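Local atomic coordinates of 3,4-dihydroxybenzoate decarboxylase (Enterobacter cloacae, PDB entry 5NY5), a protein that catalyses the decarboxylation of 3,4-dihydroxybenzoate, and the para-carboxylation of catechols in reverse, as a prenylated-flavin-dependent member of the UbiD family. Residues Asp178-Leu184 and Leu301-Val306; Asp144-Phe148 and Arg171-Gln175. The contacts are given in a common frame with arbitrary orientation. Residues are numbered along the deposited sequence.

Both contacts belong to one antiparallel sheet of the Rift-related, FMN-binding domain of the UbiD family. From the N terminus, the chain first passes through the loop 144-148, which leads into strand 148-157. It turns back along strand 165-174, and contact 2 closes this hairpin at its open end. A short turn leads to strand 179-182, which pairs with strand 165-174 and then with strand 303-311 in contact 1. Contact 1 closes a much longer excursion of 116 residues. The two contacts follow in series and do not nest. They touch directly: Ser181 N lies 2.9 Å from Cys173 O, and Ser181 OG lies 2.7 Å from Gln175 NE2. Leu180 also packs on Val174.

Contact 1. Residues Asp178-Leu184 and Leu301-Val306; sequences DELSMFL and LPVIKV
Ile304, Asp178 and Leu301 lose the most surface. Strands 179-182 and 303-306 run antiparallel (147°), axes 4.5 Å apart. From Glu179 and Leu301 onward the backbones are extended; Asp178 is not (psi 23°). Ile304 and Leu180 form a hydrogen-bonded pair: Leu180 N donates to Ile304 O (2.8 Å), Ile304 N to Leu180 O (2.6 Å). Glu179-Lys305 and Ser181-Val303 flank it as non-hydrogen-bonded pairs; their side chains point to one face, Leu180 and Ile304 to the other. Val306 N also donates to Asp178 O (3.1 Å), and Met182 N to Pro302 O (3.2 Å). Ile304 (chi1 m, chi2 t) sets CD1 3.6 Å from SE of selenomethionine Met182. Leu301 CD2 lies 3.7 Å from CB of Phe183, which binds prenylated FMN, here absent. Lys305 bends at chi2 (p), so NZ forms salt bridges to Asp178 (chi1 p) OD2 and Glu179 OE2, each 3.2 Å. In this antiparallel pairing of the flavin-binding domain, two carboxylates share one partly exposed lysine; backbone bonds and apolar side chains hold the rest.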
loop_
_atom_site.group_PDB
_atom_site.type_symbol
_atom_site.label_atom_id
_atom_site.label_comp_id
_atom_site.label_asym_id
_atom_site.label_seq_id
_atom_site.Cartn_x
_atom_site.Cartn_y
_atom_site.Cartn_z
ATOM N N ASP A 178 -31.018 -47.678 -14.662
ATOM C CA ASP A 178 -30.525 -47.506 -16.022
ATOM C C ASP A 178 -30.224 -46.049 -16.351
ATOM O O ASP A 178 -30.210 -45.682 -17.531
ATOM C CB ASP A 178 -31.528 -48.068 -17.033
ATOM C CG ASP A 178 -32.897 -47.427 -16.916
ATOM O OD1 ASP A 178 -33.149 -46.728 -15.913
ATOM O OD2 ASP A 178 -33.728 -47.634 -17.824
ATOM N N GLU A 179 -29.978 -45.211 -15.344
ATOM C CA GLU A 179 -29.754 -43.788 -15.551
ATOM C C GLU A 179 -28.558 -43.310 -14.742
ATOM O O GLU A 179 -28.354 -43.735 -13.601
ATOM C CB GLU A 179 -30.995 -42.972 -15.169
ATOM C CG GLU A 179 -32.228 -43.301 -15.992
ATOM C CD GLU A 179 -33.440 -42.507 -15.558
ATOM O OE1 GLU A 179 -33.283 -41.601 -14.713
ATOM O OE2 GLU A 179 -34.549 -42.790 -16.058
ATOM N N LEU A 180 -27.776 -42.417 -15.342
ATOM C CA LEU A 180 -26.650 -41.771 -14.688
ATOM C C LEU A 180 -26.714 -40.275 -14.945
ATOM O O LEU A 180 -27.181 -39.830 -15.997
ATOM C CB LEU A 180 -25.308 -42.310 -15.196
ATOM C CG LEU A 180 -25.008 -43.801 -15.066
ATOM C CD1 LEU A 180 -23.999 -44.208 -16.121
ATOM C CD2 LEU A 180 -24.477 -44.115 -13.682
ATOM N N SER A 181 -26.235 -39.498 -13.978
ATOM C CA SER A 181 -26.100 -38.057 -14.136
ATOM C C SER A 181 -24.645 -37.728 -14.437
ATOM O O SER A 181 -23.742 -38.194 -13.736
ATOM C CB SER A 181 -26.568 -37.317 -12.883
ATOM O OG SER A 181 -25.777 -37.659 -11.761
HETATM N N MSE A 182 -24.424 -36.941 -15.483
HETATM C CA MSE A 182 -23.072 -36.611 -15.914
HETATM C C MSE A 182 -22.937 -35.137 -16.276
HETATM O O MSE A 182 -23.670 -34.628 -17.119
HETATM C CB MSE A 182 -22.671 -37.487 -17.103
HETATM C CG MSE A 182 -21.458 -36.989 -17.875
HETATM SE SE MSE A 182 -20.710 -38.345 -19.066
HETATM C CE MSE A 182 -20.031 -37.171 -20.464
ATOM N N PHE A 183 -21.992 -34.460 -15.629
ATOM C CA PHE A 183 -21.732 -33.057 -15.907
ATOM C C PHE A 183 -20.816 -32.909 -17.116
ATOM O O PHE A 183 -19.930 -33.733 -17.358
ATOM C CB PHE A 183 -21.102 -32.378 -14.690
ATOM C CG PHE A 183 -20.632 -30.975 -14.953
ATOM C CD1 PHE A 183 -21.528 -29.922 -14.965
ATOM C CD2 PHE A 183 -19.292 -30.711 -15.183
ATOM C CE1 PHE A 183 -21.099 -28.632 -15.205
ATOM C CE2 PHE A 183 -18.858 -29.423 -15.426
ATOM C CZ PHE A 183 -19.762 -28.382 -15.436
ATOM N N LEU A 184 -21.041 -31.845 -17.879
ATOM C CA LEU A 184 -20.222 -31.532 -19.040
ATOM C C LEU A 184 -19.795 -30.075 -18.961
ATOM O O LEU A 184 -20.618 -29.198 -18.680
ATOM C CB LEU A 184 -20.977 -31.797 -20.350
ATOM C CG LEU A 184 -21.268 -33.253 -20.733
ATOM C CD1 LEU A 184 -22.515 -33.787 -20.038
ATOM C CD2 LEU A 184 -21.387 -33.403 -22.244
ATOM N N LEU A 301 -28.615 -31.413 -14.342
ATOM C CA LEU A 301 -27.626 -32.270 -14.972
ATOM C C LEU A 301 -28.253 -33.109 -16.078
ATOM O O LEU A 301 -29.347 -33.654 -15.899
ATOM C CB LEU A 301 -26.967 -33.203 -13.948
ATOM C CG LEU A 301 -25.770 -32.614 -13.208
ATOM C CD1 LEU A 301 -25.152 -33.639 -12.271
ATOM C CD2 LEU A 301 -24.748 -32.105 -14.206
ATOM N N PRO A 302 -27.589 -33.230 -17.226
ATOM C CA PRO A 302 -28.090 -34.126 -18.272
ATOM C C PRO A 302 -27.978 -35.582 -17.848
ATOM O O PRO A 302 -27.026 -35.980 -17.173
ATOM C CB PRO A 302 -27.188 -33.815 -19.472
ATOM C CG PRO A 302 -25.956 -33.239 -18.877
ATOM C CD PRO A 302 -26.388 -32.494 -17.654
ATOM N N VAL A 303 -28.964 -36.376 -18.254
ATOM C CA VAL A 303 -29.085 -37.769 -17.841
ATOM C C VAL A 303 -28.542 -38.664 -18.945
ATOM O O VAL A 303 -28.853 -38.465 -20.125
ATOM C CB VAL A 303 -30.547 -38.123 -17.515
ATOM C CG1 VAL A 303 -30.719 -39.625 -17.370
ATOM C CG2 VAL A 303 -30.991 -37.410 -16.249
ATOM N N ILE A 304 -27.726 -39.642 -18.565
ATOM C CA ILE A 304 -27.276 -40.690 -19.472
ATOM C C ILE A 304 -28.148 -41.916 -19.244
ATOM O O ILE A 304 -28.195 -42.458 -18.134
ATOM C CB ILE A 304 -25.792 -41.023 -19.267
ATOM C CG1 ILE A 304 -24.913 -39.975 -19.947
ATOM C CG2 ILE A 304 -25.476 -42.405 -19.815
ATOM C CD1 ILE A 304 -23.469 -40.386 -20.074
ATOM N N LYS A 305 -28.850 -42.343 -20.290
ATOM C CA LYS A 305 -29.657 -43.557 -20.263
ATOM C C LYS A 305 -28.815 -44.681 -20.850
ATOM O O LYS A 305 -28.543 -44.694 -22.054
ATOM C CB LYS A 305 -30.951 -43.368 -21.049
ATOM C CG LYS A 305 -31.983 -44.463 -20.854
ATOM C CD LYS A 305 -32.872 -44.179 -19.657
ATOM C CE LYS A 305 -34.107 -45.064 -19.670
ATOM N NZ LYS A 305 -35.033 -44.760 -18.545
ATOM N N VAL A 306 -28.390 -45.617 -20.001
ATOM C CA VAL A 306 -27.511 -46.683 -20.459
ATOM C C VAL A 306 -28.303 -47.679 -21.293
ATOM O O VAL A 306 -29.435 -48.048 -20.952
ATOM C CB VAL A 306 -26.821 -47.367 -19.266
ATOM C CG1 VAL A 306 -27.844 -47.853 -18.264
ATOM C CG2 VAL A 306 -25.952 -48.522 -19.739
#

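Contact 2. Residues Asp144-Phe148 and Arg171-Gln175; sequences DAGPF and RLCVQ
Cys173 and the ring of Phe148 form the apolar centre. Both side chains point to the same face of the sheet. Cys173 CB sits over one ring face, 3.9 Å from the Phe148 ring centroid and 19° off the normal, a CH-pi contact. Cys173 takes chi1 t, which brings SG over the same ring, 4.4 Å from the Phe148 centroid, as a sulfur-aromatic contact. Phe148 chi1 is near -99°, between the m and t wells, and its ring end comes nearer the strand. Gly146 CA is 3.8 Å from Cys173 SG, and Ala145 CB is 4.3 Å from it. An ideal CB on Gly146 would come within 3.0 Å of this sulfur, so the absence of a side chain matters. Pro147 CG packs 3.6 Å from Val174 CB, and the Arg171 CD methylene lies 4.0 Å from Phe148 CE1.

The backbones set the register. Phe148 and Cys173 are an antiparallel non-hydrogen-bonded pair, CA-CA 4.5 Å. Val174 N donates to Pro147 O at 2.8 Å. CA-H...O contacts join Cys173 CA to Pro147 O and Phe148 CA to Leu172 O, both at 3.3 Å. The direction from Ala145 to Phe148 is 110° from that of Arg171 to Val174, so only the Phe148 end pairs as a strand. Gly146 is extended (phi 162°, psi -179°), whereas Ala145 is not (-66°, -22°).

At the polar edge, the Arg171 guanidinium forms a salt bridge with Glu289. Arg171 binds prenylated FMN in a cofactor-bound structure; this model holds none. The whole is the open end of a beta hairpin, strands 148-157 and 165-174, whose second strand contributes to the flavin site of the UbiD fold.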
loop_
_atom_site.group_PDB
_atom_site.type_symbol
_atom_site.label_atom_id
_atom_site.label_comp_id
_atom_site.label_asym_id
_atom_site.label_seq_id
_atom_site.Cartn_x
_atom_site.Cartn_y
_atom_site.Cartn_z
ATOM N N ASP A 144 -22.043 -37.740 0.084
ATOM C CA ASP A 144 -22.019 -37.642 -1.367
ATOM C C ASP A 144 -23.434 -37.714 -1.933
ATOM O O ASP A 144 -24.364 -38.220 -1.298
ATOM C CB ASP A 144 -21.158 -38.754 -1.966
ATOM C CG ASP A 144 -19.675 -38.510 -1.780
ATOM O OD1 ASP A 144 -19.309 -37.597 -1.009
ATOM O OD2 ASP A 144 -18.872 -39.234 -2.405
ATOM N N ALA A 145 -23.591 -37.199 -3.153
ATOM C CA ALA A 145 -24.893 -37.223 -3.807
ATOM C C ALA A 145 -25.350 -38.638 -4.129
ATOM O O ALA A 145 -26.551 -38.865 -4.297
ATOM C CB ALA A 145 -24.855 -36.391 -5.086
ATOM N N GLY A 146 -24.422 -39.584 -4.214
ATOM C CA GLY A 146 -24.732 -40.951 -4.551
ATOM C C GLY A 146 -23.479 -41.663 -5.006
ATOM O O GLY A 146 -22.388 -41.083 -5.022
ATOM N N PRO A 147 -23.600 -42.937 -5.366
ATOM C CA PRO A 147 -22.442 -43.660 -5.903
ATOM C C PRO A 147 -21.906 -42.977 -7.152
ATOM O O PRO A 147 -22.663 -42.475 -7.981
ATOM C CB PRO A 147 -22.998 -45.057 -6.206
ATOM C CG PRO A 147 -24.488 -44.917 -6.159
ATOM C CD PRO A 147 -24.776 -43.805 -5.211
ATOM N N PHE A 148 -20.581 -42.957 -7.271
ATOM C CA PHE A 148 -19.895 -42.186 -8.298
ATOM C C PHE A 148 -18.899 -43.052 -9.053
ATOM O O PHE A 148 -18.196 -43.872 -8.455
ATOM C CB PHE A 148 -19.144 -40.992 -7.686
ATOM C CG PHE A 148 -19.875 -39.684 -7.788
ATOM C CD1 PHE A 148 -19.842 -38.949 -8.957
ATOM C CD2 PHE A 148 -20.571 -39.178 -6.703
ATOM C CE1 PHE A 148 -20.505 -37.741 -9.053
ATOM C CE2 PHE A 148 -21.237 -37.970 -6.790
ATOM C CZ PHE A 148 -21.204 -37.251 -7.967
ATOM N N ARG A 171 -17.053 -37.445 -14.449
ATOM C CA ARG A 171 -17.544 -38.204 -13.311
ATOM C C ARG A 171 -19.051 -38.369 -13.447
ATOM O O ARG A 171 -19.741 -37.465 -13.925
ATOM C CB ARG A 171 -17.196 -37.528 -11.981
ATOM C CG ARG A 171 -17.882 -36.197 -11.743
ATOM C CD ARG A 171 -17.415 -35.572 -10.440
ATOM N NE ARG A 171 -18.096 -34.313 -10.160
ATOM C CZ ARG A 171 -17.757 -33.484 -9.179
ATOM N NH1 ARG A 171 -16.739 -33.779 -8.384
ATOM N NH2 ARG A 171 -18.432 -32.360 -8.996
ATOM N N LEU A 172 -19.554 -39.532 -13.042
ATOM C CA LEU A 172 -20.957 -39.878 -13.224
ATOM C C LEU A 172 -21.529 -40.399 -11.917
ATOM O O LEU A 172 -20.908 -41.236 -11.254
ATOM C CB LEU A 172 -21.132 -40.924 -14.329
ATOM C CG LEU A 172 -20.754 -40.495 -15.749
ATOM C CD1 LEU A 172 -19.276 -40.724 -16.031
ATOM C CD2 LEU A 172 -21.618 -41.214 -16.768
ATOM N N CYS A 173 -22.711 -39.913 -11.557
ATOM C CA CYS A 173 -23.401 -40.335 -10.348
ATOM C C CYS A 173 -24.533 -41.286 -10.717
ATOM O O CYS A 173 -25.308 -41.008 -11.636
ATOM C CB CYS A 173 -23.947 -39.127 -9.586
ATOM S SG CYS A 173 -24.800 -39.528 -8.048
ATOM N N VAL A 174 -24.621 -42.404 -10.000
ATOM C CA VAL A 174 -25.658 -43.392 -10.268
ATOM C C VAL A 174 -26.988 -42.869 -9.743
ATOM O O VAL A 174 -27.114 -42.530 -8.561
ATOM C CB VAL A 174 -25.304 -44.744 -9.637
ATOM C CG1 VAL A 174 -26.434 -45.734 -9.836
ATOM C CG2 VAL A 174 -24.010 -45.277 -10.224
ATOM N N GLN A 175 -27.987 -42.805 -10.619
ATOM C CA GLN A 175 -29.302 -42.284 -10.272
ATOM C C GLN A 175 -30.376 -43.359 -10.242
ATOM O O GLN A 175 -31.116 -43.469 -9.260
ATOM C CB GLN A 175 -29.706 -41.179 -11.259
ATOM C CG GLN A 175 -28.720 -40.025 -11.340
ATOM C CD GLN A 175 -28.641 -39.222 -10.054
ATOM O OE1 GLN A 175 -29.509 -39.324 -9.188
ATOM N NE2 GLN A 175 -27.596 -38.415 -9.927
#